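PDB 1Y8C: S-adenosylmethionine-dependent methyltransferase from Clostridium acetobutylicum, which probably transfers a methyl group from S-adenosylmethionine to a substrate. Local coordinates for residues C31-A45 and I93-C107. Sequence-based numbering, arbitrary orientation.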
loop_
_atom_site.group_PDB
_atom_site.type_symbol
_atom_site.label_atom_id
_atom_site.label_comp_id
_atom_site.label_asym_id
_atom_site.label_seq_id
_atom_site.Cartn_x
_atom_site.Cartn_y
_atom_site.Cartn_z
ATOM N N CYS A 31 13.444 -3.196 10.242
ATOM C CA CYS A 31 14.354 -2.059 10.140
ATOM C C CYS A 31 15.500 -2.239 11.118
ATOM O O CYS A 31 16.660 -1.986 10.784
ATOM C CB CYS A 31 13.625 -0.763 10.467
ATOM S SG CYS A 31 12.504 -0.244 9.172
ATOM N N VAL A 32 15.157 -2.670 12.331
ATOM C CA VAL A 32 16.141 -2.907 13.371
ATOM C C VAL A 32 17.070 -4.051 12.978
ATOM O O VAL A 32 18.270 -3.969 13.185
ATOM C CB VAL A 32 15.458 -3.223 14.712
ATOM C CG1 VAL A 32 16.487 -3.695 15.719
ATOM C CG2 VAL A 32 14.748 -1.992 15.229
ATOM N N GLU A 33 16.523 -5.111 12.395
ATOM C CA GLU A 33 17.359 -6.227 11.987
ATOM C C GLU A 33 18.318 -5.814 10.878
ATOM O O GLU A 33 19.230 -6.562 10.530
ATOM C CB GLU A 33 16.507 -7.391 11.487
ATOM C CG GLU A 33 15.654 -8.079 12.544
ATOM C CD GLU A 33 14.678 -9.081 11.930
ATOM O OE1 GLU A 33 15.030 -9.692 10.882
ATOM O OE2 GLU A 33 13.570 -9.259 12.500
ATOM N N ASN A 34 18.116 -4.627 10.316
ATOM C CA ASN A 34 18.975 -4.143 9.235
ATOM C C ASN A 34 19.819 -2.935 9.634
ATOM O O ASN A 34 20.239 -2.142 8.782
ATOM C CB ASN A 34 18.115 -3.818 8.009
ATOM C CG ASN A 34 17.660 -5.070 7.267
ATOM O OD1 ASN A 34 18.442 -5.711 6.558
ATOM N ND2 ASN A 34 16.395 -5.429 7.438
ATOM N N ASN A 35 20.065 -2.814 10.937
ATOM C CA ASN A 35 20.859 -1.725 11.496
ATOM C C ASN A 35 20.487 -0.372 10.899
ATOM O O ASN A 35 21.336 0.497 10.718
ATOM C CB ASN A 35 22.346 -1.996 11.259
ATOM C CG ASN A 35 22.751 -3.407 11.644
ATOM O OD1 ASN A 35 22.396 -3.893 12.718
ATOM N ND2 ASN A 35 23.508 -4.069 10.768
ATOM N N LEU A 36 19.209 -0.196 10.603
ATOM C CA LEU A 36 18.741 1.038 9.991
ATOM C C LEU A 36 18.869 2.255 10.895
ATOM O O LEU A 36 18.676 2.174 12.110
ATOM C CB LEU A 36 17.275 0.896 9.570
ATOM C CG LEU A 36 16.722 1.888 8.551
ATOM C CD1 LEU A 36 16.741 1.251 7.183
ATOM C CD2 LEU A 36 15.302 2.279 8.917
ATOM N N VAL A 37 19.199 3.389 10.286
ATOM C CA VAL A 37 19.303 4.632 11.027
ATOM C C VAL A 37 17.991 5.349 10.775
ATOM O O VAL A 37 17.686 5.709 9.640
ATOM C CB VAL A 37 20.447 5.487 10.515
ATOM C CG1 VAL A 37 20.511 6.762 11.317
ATOM C CG2 VAL A 37 21.760 4.716 10.607
ATOM N N PHE A 38 17.215 5.555 11.831
ATOM C CA PHE A 38 15.911 6.189 11.689
ATOM C C PHE A 38 15.896 7.696 11.427
ATOM O O PHE A 38 15.252 8.457 12.148
ATOM C CB PHE A 38 15.039 5.848 12.904
ATOM C CG PHE A 38 14.781 4.366 13.063
ATOM C CD1 PHE A 38 15.791 3.511 13.501
ATOM C CD2 PHE A 38 13.546 3.817 12.727
ATOM C CE1 PHE A 38 15.579 2.142 13.604
ATOM C CE2 PHE A 38 13.324 2.447 12.826
ATOM C CZ PHE A 38 14.344 1.608 13.264
ATOM N N ASP A 39 16.575 8.120 10.368
ATOM C CA ASP A 39 16.595 9.527 10.027
ATOM C C ASP A 39 15.489 9.945 9.078
ATOM O O ASP A 39 14.689 10.819 9.409
ATOM C CB ASP A 39 17.938 9.918 9.427
ATOM C CG ASP A 39 19.018 10.042 10.475
ATOM O OD1 ASP A 39 18.721 10.588 11.562
ATOM O OD2 ASP A 39 20.166 9.609 10.219
ATOM N N ASP A 40 15.434 9.320 7.904
ATOM C CA ASP A 40 14.438 9.694 6.908
ATOM C C ASP A 40 13.514 8.587 6.418
ATOM O O ASP A 40 13.947 7.522 5.963
ATOM C CB ASP A 40 15.151 10.366 5.739
ATOM C CG ASP A 40 15.877 11.619 6.169
ATOM O OD1 ASP A 40 15.194 12.618 6.507
ATOM O OD2 ASP A 40 17.131 11.606 6.197
ATOM N N TYR A 41 12.220 8.885 6.507
ATOM C CA TYR A 41 11.151 7.970 6.127
ATOM C C TYR A 41 10.176 8.516 5.077
ATOM O O TYR A 41 9.617 9.603 5.227
ATOM C CB TYR A 41 10.360 7.565 7.384
ATOM C CG TYR A 41 9.052 6.856 7.084
ATOM C CD1 TYR A 41 9.030 5.688 6.306
ATOM C CD2 TYR A 41 7.837 7.344 7.576
ATOM C CE1 TYR A 41 7.837 5.024 6.028
ATOM C CE2 TYR A 41 6.634 6.688 7.304
ATOM C CZ TYR A 41 6.647 5.524 6.527
ATOM O OH TYR A 41 5.473 4.865 6.246
ATOM N N LEU A 42 9.966 7.728 4.029
ATOM C CA LEU A 42 9.054 8.068 2.946
ATOM C C LEU A 42 7.994 6.981 2.768
ATOM O O LEU A 42 8.303 5.795 2.557
ATOM C CB LEU A 42 9.814 8.213 1.626
ATOM C CG LEU A 42 8.946 8.311 0.359
ATOM C CD1 LEU A 42 8.337 9.703 0.269
ATOM C CD2 LEU A 42 9.781 8.023 -0.877
ATOM N N ASP A 43 6.740 7.390 2.838
ATOM C CA ASP A 43 5.656 6.451 2.641
ATOM C C ASP A 43 4.922 6.834 1.356
ATOM O O ASP A 43 4.310 7.898 1.277
ATOM C CB ASP A 43 4.714 6.490 3.839
ATOM C CG ASP A 43 3.567 5.534 3.691
ATOM O OD1 ASP A 43 3.746 4.511 2.985
ATOM O OD2 ASP A 43 2.492 5.795 4.281
ATOM N N LEU A 44 5.013 5.973 0.346
ATOM C CA LEU A 44 4.362 6.194 -0.948
ATOM C C LEU A 44 2.955 5.636 -0.888
ATOM O O LEU A 44 2.756 4.528 -0.400
ATOM C CB LEU A 44 5.099 5.449 -2.055
ATOM C CG LEU A 44 6.550 5.800 -2.305
ATOM C CD1 LEU A 44 7.194 4.710 -3.154
ATOM C CD2 LEU A 44 6.629 7.154 -2.978
ATOM N N ALA A 45 1.986 6.374 -1.409
ATOM C CA ALA A 45 0.605 5.907 -1.382
ATOM C C ALA A 45 0.179 5.847 0.077
ATOM O O ALA A 45 -0.382 4.850 0.537
ATOM C CB ALA A 45 0.507 4.522 -2.012
ATOM N N ILE A 93 3.196 7.790 -8.146
ATOM C CA ILE A 93 4.322 6.911 -7.793
ATOM C C ILE A 93 5.229 6.552 -8.976
ATOM O O ILE A 93 6.438 6.398 -8.815
ATOM C CB ILE A 93 3.829 5.574 -7.160
ATOM C CG1 ILE A 93 2.343 5.663 -6.793
ATOM C CG2 ILE A 93 4.631 5.269 -5.908
ATOM C CD1 ILE A 93 1.742 4.338 -6.354
ATOM N N SER A 94 4.643 6.411 -10.161
ATOM C CA SER A 94 5.410 6.068 -11.353
ATOM C C SER A 94 6.394 7.176 -11.692
ATOM O O SER A 94 7.452 6.922 -12.257
ATOM C CB SER A 94 4.466 5.840 -12.529
ATOM O OG SER A 94 3.473 4.881 -12.204
ATOM N N ASN A 95 6.030 8.409 -11.353
ATOM C CA ASN A 95 6.891 9.568 -11.606
ATOM C C ASN A 95 7.228 10.318 -10.321
ATOM O O ASN A 95 7.057 11.532 -10.231
ATOM C CB ASN A 95 6.226 10.528 -12.594
ATOM C CG ASN A 95 6.005 9.895 -13.947
ATOM O OD1 ASN A 95 6.942 9.365 -14.555
ATOM N ND2 ASN A 95 4.768 9.949 -14.434
ATOM N N LEU A 96 7.697 9.576 -9.325
ATOM C CA LEU A 96 8.076 10.154 -8.047
ATOM C C LEU A 96 9.181 11.194 -8.284
ATOM O O LEU A 96 10.222 10.873 -8.861
ATOM C CB LEU A 96 8.579 9.038 -7.128
ATOM C CG LEU A 96 9.068 9.432 -5.735
ATOM C CD1 LEU A 96 7.906 10.028 -4.942
ATOM C CD2 LEU A 96 9.631 8.215 -5.018
ATOM N N ASN A 97 8.943 12.437 -7.858
ATOM C CA ASN A 97 9.916 13.518 -8.024
ATOM C C ASN A 97 10.115 14.289 -6.728
ATOM O O ASN A 97 9.568 15.372 -6.552
ATOM C CB ASN A 97 9.473 14.490 -9.132
ATOM C CG ASN A 97 10.399 15.710 -9.264
ATOM O OD1 ASN A 97 11.607 15.573 -9.499
ATOM N ND2 ASN A 97 9.826 16.906 -9.128
ATOM N N ILE A 98 10.899 13.719 -5.821
ATOM C CA ILE A 98 11.198 14.356 -4.549
ATOM C C ILE A 98 12.715 14.376 -4.359
ATOM O O ILE A 98 13.362 13.334 -4.326
ATOM C CB ILE A 98 10.501 13.608 -3.392
ATOM C CG1 ILE A 98 8.994 13.829 -3.502
ATOM C CG2 ILE A 98 11.005 14.105 -2.035
ATOM C CD1 ILE A 98 8.200 13.269 -2.361
ATOM N N ASN A 99 13.286 15.570 -4.259
ATOM C CA ASN A 99 14.727 15.689 -4.096
ATOM C C ASN A 99 15.115 15.313 -2.675
ATOM O O ASN A 99 15.417 16.177 -1.852
ATOM C CB ASN A 99 15.165 17.121 -4.400
ATOM C CG ASN A 99 14.559 17.658 -5.692
ATOM O OD1 ASN A 99 14.566 16.984 -6.728
ATOM N ND2 ASN A 99 14.035 18.880 -5.635
ATOM N N ARG A 100 15.117 14.015 -2.396
ATOM C CA ARG A 100 15.434 13.546 -1.058
ATOM C C ARG A 100 15.709 12.038 -1.041
ATOM O O ARG A 100 15.157 11.288 -1.846
ATOM C CB ARG A 100 14.256 13.901 -0.145
ATOM C CG ARG A 100 14.431 13.592 1.327
ATOM C CD ARG A 100 15.548 14.404 1.941
ATOM N NE ARG A 100 15.398 14.516 3.386
ATOM C CZ ARG A 100 16.309 15.058 4.186
ATOM N NH1 ARG A 100 17.442 15.529 3.670
ATOM N NH2 ARG A 100 16.081 15.143 5.496
ATOM N N LYS A 101 16.582 11.602 -0.138
ATOM C CA LYS A 101 16.915 10.184 -0.017
ATOM C C LYS A 101 16.400 9.699 1.326
ATOM O O LYS A 101 16.316 10.474 2.277
ATOM C CB LYS A 101 18.424 9.957 -0.065
ATOM C CG LYS A 101 19.106 10.325 -1.358
ATOM C CD LYS A 101 18.872 9.288 -2.426
ATOM C CE LYS A 101 19.889 9.441 -3.565
ATOM N NZ LYS A 101 21.274 8.999 -3.181
ATOM N N PHE A 102 16.082 8.413 1.412
ATOM C CA PHE A 102 15.559 7.887 2.647
ATOM C C PHE A 102 16.182 6.595 3.140
ATOM O O PHE A 102 16.872 5.878 2.405
ATOM C CB PHE A 102 14.056 7.686 2.522
ATOM C CG PHE A 102 13.315 8.894 2.041
ATOM C CD1 PHE A 102 13.217 9.172 0.681
ATOM C CD2 PHE A 102 12.709 9.755 2.951
ATOM C CE1 PHE A 102 12.513 10.287 0.238
ATOM C CE2 PHE A 102 12.006 10.872 2.519
ATOM C CZ PHE A 102 11.908 11.144 1.153
ATOM N N ASP A 103 15.908 6.304 4.408
ATOM C CA ASP A 103 16.409 5.105 5.062
ATOM C C ASP A 103 15.382 4.010 4.900
ATOM O O ASP A 103 15.721 2.842 4.721
ATOM C CB ASP A 103 16.627 5.382 6.544
ATOM C CG ASP A 103 17.706 6.410 6.779
ATOM O OD1 ASP A 103 18.875 6.086 6.482
ATOM O OD2 ASP A 103 17.391 7.532 7.241
ATOM N N LEU A 104 14.119 4.410 4.969
ATOM C CA LEU A 104 13.014 3.490 4.834
ATOM C C LEU A 104 11.951 4.035 3.888
ATOM O O LEU A 104 11.505 5.177 4.033
ATOM C CB LEU A 104 12.371 3.226 6.199
ATOM C CG LEU A 104 11.004 2.516 6.128
ATOM C CD1 LEU A 104 11.206 1.157 5.501
ATOM C CD2 LEU A 104 10.379 2.379 7.518
ATOM N N ILE A 105 11.554 3.219 2.922
ATOM C CA ILE A 105 10.506 3.605 1.989
ATOM C C ILE A 105 9.438 2.522 2.075
ATOM O O ILE A 105 9.753 1.325 2.019
ATOM C CB ILE A 105 11.031 3.692 0.522
ATOM C CG1 ILE A 105 12.067 4.818 0.402
ATOM C CG2 ILE A 105 9.883 3.944 -0.434
ATOM C CD1 ILE A 105 12.732 4.914 -0.962
ATOM N N THR A 106 8.185 2.932 2.255
ATOM C CA THR A 106 7.090 1.965 2.318
ATOM C C THR A 106 6.007 2.233 1.295
ATOM O O THR A 106 5.724 3.370 0.925
ATOM C CB THR A 106 6.351 1.924 3.689
ATOM O OG1 THR A 106 5.790 3.211 3.978
ATOM C CG2 THR A 106 7.273 1.486 4.790
ATOM N N CYS A 107 5.392 1.155 0.849
ATOM C CA CYS A 107 4.299 1.247 -0.096
ATOM C C CYS A 107 3.480 0.006 0.172
ATOM O O CYS A 107 3.782 -1.084 -0.325
ATOM C CB CYS A 107 4.821 1.263 -1.523
ATOM S SG CYS A 107 3.513 1.505 -2.701
HETATM O O HOH W 1 19.959 3.469 7.224
#
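Leu-42 N hydrogen-bonds to Leu-104 O, Thr-106 N to Leu-42 O, and Leu-44 N to Thr-106 O, joining strands 40-44 and 104-107 as parallel neighbours. Their axes come within 4.7 Å at an angle of 14°. Asp-40 O starts the pairing by accepting from both Asp-103 N and Leu-104 N.

Side chains add polar bonds at the start of the pair and on one face. Asp-103 OD2 takes a nearly straight bond from Asp-40 N (2.7 Å, 170°) with its anti lone pair. A water links Asp-103 OD1 to Val-37 N. Asp-40 OD1 makes a salt bridge with Arg-100 NH2, the hydrogen bond within it weak. Lys-133 forms salt bridges with both aspartates, which probably eases the repulsion between them. Thr-106 OG1 receives a bond from Tyr-41 OH (2.8 Å) and gives one to Asp-43 OD1 (2.6 Å), arriving above the carboxylate plane. With chi1 at 60°, OG1 lies between backbone N and carbonyl carbon, where it can reach both Tyr-41 and Asp-43.

Apolar contacts fill both faces. Leu-42 CB sits over the centre of the Phe-102 ring, a CH-pi contact of 3.3 Å to the centroid. Leu-44 CD2 meets Leu-96 CD1 at 3.7 Å, and its CD1 lies between Ile-93 and Ile-105. On the Tyr-41 face, Leu-104 runs alongside the ring and reaches Cys-31.

The two strands are central in the Rossmann-like methyltransferase sheet. Strand 61-65 flanks 40-44, strand 136-143 flanks 104-107, and helix 118-129 packs on Leu-44 through Tyr-124.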